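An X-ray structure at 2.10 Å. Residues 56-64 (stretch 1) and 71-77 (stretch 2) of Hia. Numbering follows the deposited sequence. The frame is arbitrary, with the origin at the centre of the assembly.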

# COMPACT_ATOMS: atom_id res chain seq x y z
N LYS A 56 -10.23 -2.19 9.06
CA LYS A 56 -10.44 -3.59 9.43
C LYS A 56 -10.08 -4.45 8.21
O LYS A 56 -9.90 -3.94 7.12
N LYS A 57 -10.00 -5.76 8.43
CA LYS A 57 -9.74 -6.73 7.39
C LYS A 57 -11.09 -7.32 7.06
O LYS A 57 -11.95 -7.39 7.93
N PHE A 58 -11.30 -7.76 5.82
CA PHE A 58 -12.57 -8.38 5.49
C PHE A 58 -12.66 -9.68 6.30
O PHE A 58 -11.68 -10.45 6.40
N GLY A 59 -13.83 -9.93 6.87
CA GLY A 59 -14.01 -11.13 7.65
C GLY A 59 -13.90 -10.85 9.14
O GLY A 59 -14.15 -11.74 9.95
N ASP A 60 -13.53 -9.63 9.51
CA ASP A 60 -13.41 -9.28 10.92
C ASP A 60 -14.79 -9.15 11.56
O ASP A 60 -15.80 -8.96 10.88
N ALA A 61 -14.81 -9.25 12.89
CA ALA A 61 -16.05 -9.12 13.65
C ALA A 61 -16.36 -7.64 13.82
O ALA A 61 -15.52 -6.78 13.52
N ASN A 62 -17.55 -7.33 14.28
CA ASN A 62 -17.94 -5.95 14.50
C ASN A 62 -18.23 -5.23 13.20
O ASN A 62 -18.27 -4.00 13.14
N PHE A 63 -18.42 -6.00 12.13
CA PHE A 63 -18.77 -5.41 10.85
C PHE A 63 -20.28 -5.36 10.91
O PHE A 63 -20.93 -6.35 11.24
N ASP A 64 -20.84 -4.21 10.60
CA ASP A 64 -22.27 -4.09 10.63
C ASP A 64 -22.79 -4.21 9.22
O ASP A 64 -22.59 -3.32 8.41
N ASP A 71 -21.34 -4.57 -2.49
CA ASP A 71 -19.97 -4.98 -2.75
C ASP A 71 -19.17 -5.20 -1.46
O ASP A 71 -18.47 -6.22 -1.32
N ASN A 72 -19.27 -4.27 -0.52
CA ASN A 72 -18.50 -4.41 0.72
C ASN A 72 -18.96 -5.62 1.51
O ASN A 72 -18.13 -6.36 2.04
N LEU A 73 -20.26 -5.85 1.58
CA LEU A 73 -20.79 -7.00 2.33
C LEU A 73 -20.41 -8.35 1.70
O LEU A 73 -20.08 -9.30 2.40
N THR A 74 -20.46 -8.42 0.37
CA THR A 74 -20.12 -9.64 -0.36
C THR A 74 -18.69 -10.04 -0.01
O THR A 74 -18.41 -11.21 0.31
N LYS A 75 -17.79 -9.07 -0.08
CA LYS A 75 -16.39 -9.32 0.21
C LYS A 75 -16.24 -9.70 1.67
O LYS A 75 -15.45 -10.59 2.00
N GLN A 76 -17.00 -9.03 2.54
CA GLN A 76 -16.95 -9.32 3.97
C GLN A 76 -17.22 -10.80 4.23
O GLN A 76 -16.54 -11.42 5.04
N ASN A 77 -18.22 -11.36 3.55
CA ASN A 77 -18.57 -12.76 3.72
C ASN A 77 -17.86 -13.78 2.81
O ASN A 77 -18.00 -14.98 3.02

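What prepares the start of stretch 1 to meet the helix? Lys56 and Lys57 send no side chain to it; the end of Lys57, chi1 m, leads away. The Lys57 backbone matters more. A type II turn runs from Lys57 to Asp60, closed by Asp60 N to Lys57 O at 3.2 Å, and Asp60, also m, braces it by accepting Lys57 N on OD2 at 3.0 Å. Lys57 O takes a hydrogen bond from the O of water 1 (2.8 Å), which donates to Gln76 OE1 at 2.7 Å, bridging loop and helix.

Where does Phe58 put its ring? With chi1 m and chi2 at 110°, the buried ring lies along the helix. Lys75 CB sits over one face, 3.8 Å from the Phe58 centroid, while Asn72 ND2 approaches the edge, 3.5 Å from Phe58 CE2. Lys75, m then extended, starts toward the loop, but its end leads away, and its NZ forms a salt bridge with Asp71 OD1 at 2.8 Å.

How does one glutamine hold the turn? Gln76, t at chi1 and p at chi2, brings its amide to the loop backbone and uses both ends. Gln76 OE1 accepts Gly59 N at 2.9 Å in a nearly straight bond, and Gln76 NE2 donates to Asp60 O at 2.9 Å. At Gly59, the backbone angles would jam a CB against the preceding carbonyl, so the turn itself calls for glycine.

What closes the contact after Ala61 and Asn62, which point away? Phe63 does, its CA-to-CB bond directed toward the helix, with chi1 t and chi2 at 89°. Gln76 CG lies over a face of Phe63, 3.8 Å from the ring centroid, so this glutamine packs as well as bonds. Asn72 OD1 meets the ring edge, 3.4 Å from Phe63 CE1, and Leu73 CD1 comes within 3.6 Å of Phe63 CE2.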

# COMPACT_ATOMS: atom_id res chain seq x y z
CB LYS A 56 -11.92 -3.87 9.75
CG LYS A 56 -12.52 -3.12 10.93
CD LYS A 56 -14.02 -3.45 11.01
CE LYS A 56 -14.77 -2.69 12.11
NZ LYS A 56 -14.80 -1.21 11.89
CB LYS A 57 -8.84 -7.85 7.91
CG LYS A 57 -7.44 -7.39 8.39
CD LYS A 57 -6.79 -6.47 7.35
CE LYS A 57 -5.28 -6.31 7.60
NZ LYS A 57 -5.00 -5.68 8.89
CB PHE A 58 -12.66 -8.71 3.99
CG PHE A 58 -12.93 -7.51 3.12
CD1 PHE A 58 -11.95 -7.01 2.26
CD2 PHE A 58 -14.17 -6.88 3.14
CE1 PHE A 58 -12.19 -5.91 1.44
CE2 PHE A 58 -14.43 -5.78 2.31
CZ PHE A 58 -13.43 -5.29 1.46
CB ASP A 60 -12.65 -7.95 11.10
CG ASP A 60 -11.13 -8.09 10.91
OD1 ASP A 60 -10.68 -9.22 10.57
OD2 ASP A 60 -10.40 -7.08 11.10
CB ALA A 61 -15.89 -9.77 15.01
CB ASN A 62 -16.86 -5.20 15.27
CG ASN A 62 -16.46 -5.92 16.56
OD1 ASN A 62 -17.28 -6.06 17.49
ND2 ASN A 62 -15.22 -6.40 16.60
CB PHE A 63 -18.34 -6.32 9.69
CG PHE A 63 -18.73 -5.79 8.32
CD1 PHE A 63 -17.89 -4.94 7.61
CD2 PHE A 63 -19.94 -6.17 7.74
CE1 PHE A 63 -18.24 -4.47 6.33
CE2 PHE A 63 -20.30 -5.71 6.47
CZ PHE A 63 -19.45 -4.86 5.76
CB ASP A 64 -22.68 -2.76 11.26
CG ASP A 64 -24.19 -2.55 11.25
OD1 ASP A 64 -24.66 -1.54 11.81
OD2 ASP A 64 -24.91 -3.40 10.67
CB ASP A 71 -19.25 -3.95 -3.61
CG ASP A 71 -17.85 -4.41 -4.01
OD1 ASP A 71 -16.87 -4.06 -3.33
OD2 ASP A 71 -17.76 -5.17 -4.99
CB ASN A 72 -18.59 -3.15 1.60
CG ASN A 72 -17.30 -2.88 2.36
OD1 ASN A 72 -17.28 -2.74 3.59
ND2 ASN A 72 -16.19 -2.81 1.61
CB LEU A 73 -22.33 -6.89 2.45
CG LEU A 73 -23.02 -7.99 3.27
CD1 LEU A 73 -22.39 -8.08 4.65
CD2 LEU A 73 -24.53 -7.68 3.41
CB THR A 74 -20.20 -9.40 -1.88
OG1 THR A 74 -21.54 -9.09 -2.25
CG2 THR A 74 -19.76 -10.63 -2.65
CB LYS A 75 -15.55 -8.08 -0.17
CG LYS A 75 -15.43 -7.90 -1.69
CD LYS A 75 -14.85 -6.55 -2.11
CE LYS A 75 -14.65 -6.53 -3.62
NZ LYS A 75 -14.39 -5.16 -4.15
CB GLN A 76 -17.99 -8.49 4.75
CG GLN A 76 -18.20 -8.95 6.21
CD GLN A 76 -17.00 -8.69 7.13
OE1 GLN A 76 -16.02 -8.07 6.74
NE2 GLN A 76 -17.10 -9.17 8.35
CB ASN A 77 -20.08 -12.96 3.54
CG ASN A 77 -20.91 -12.08 4.46
OD1 ASN A 77 -20.71 -12.06 5.67
ND2 ASN A 77 -21.85 -11.36 3.88
O HOH W 1 -14.41 -6.00 7.56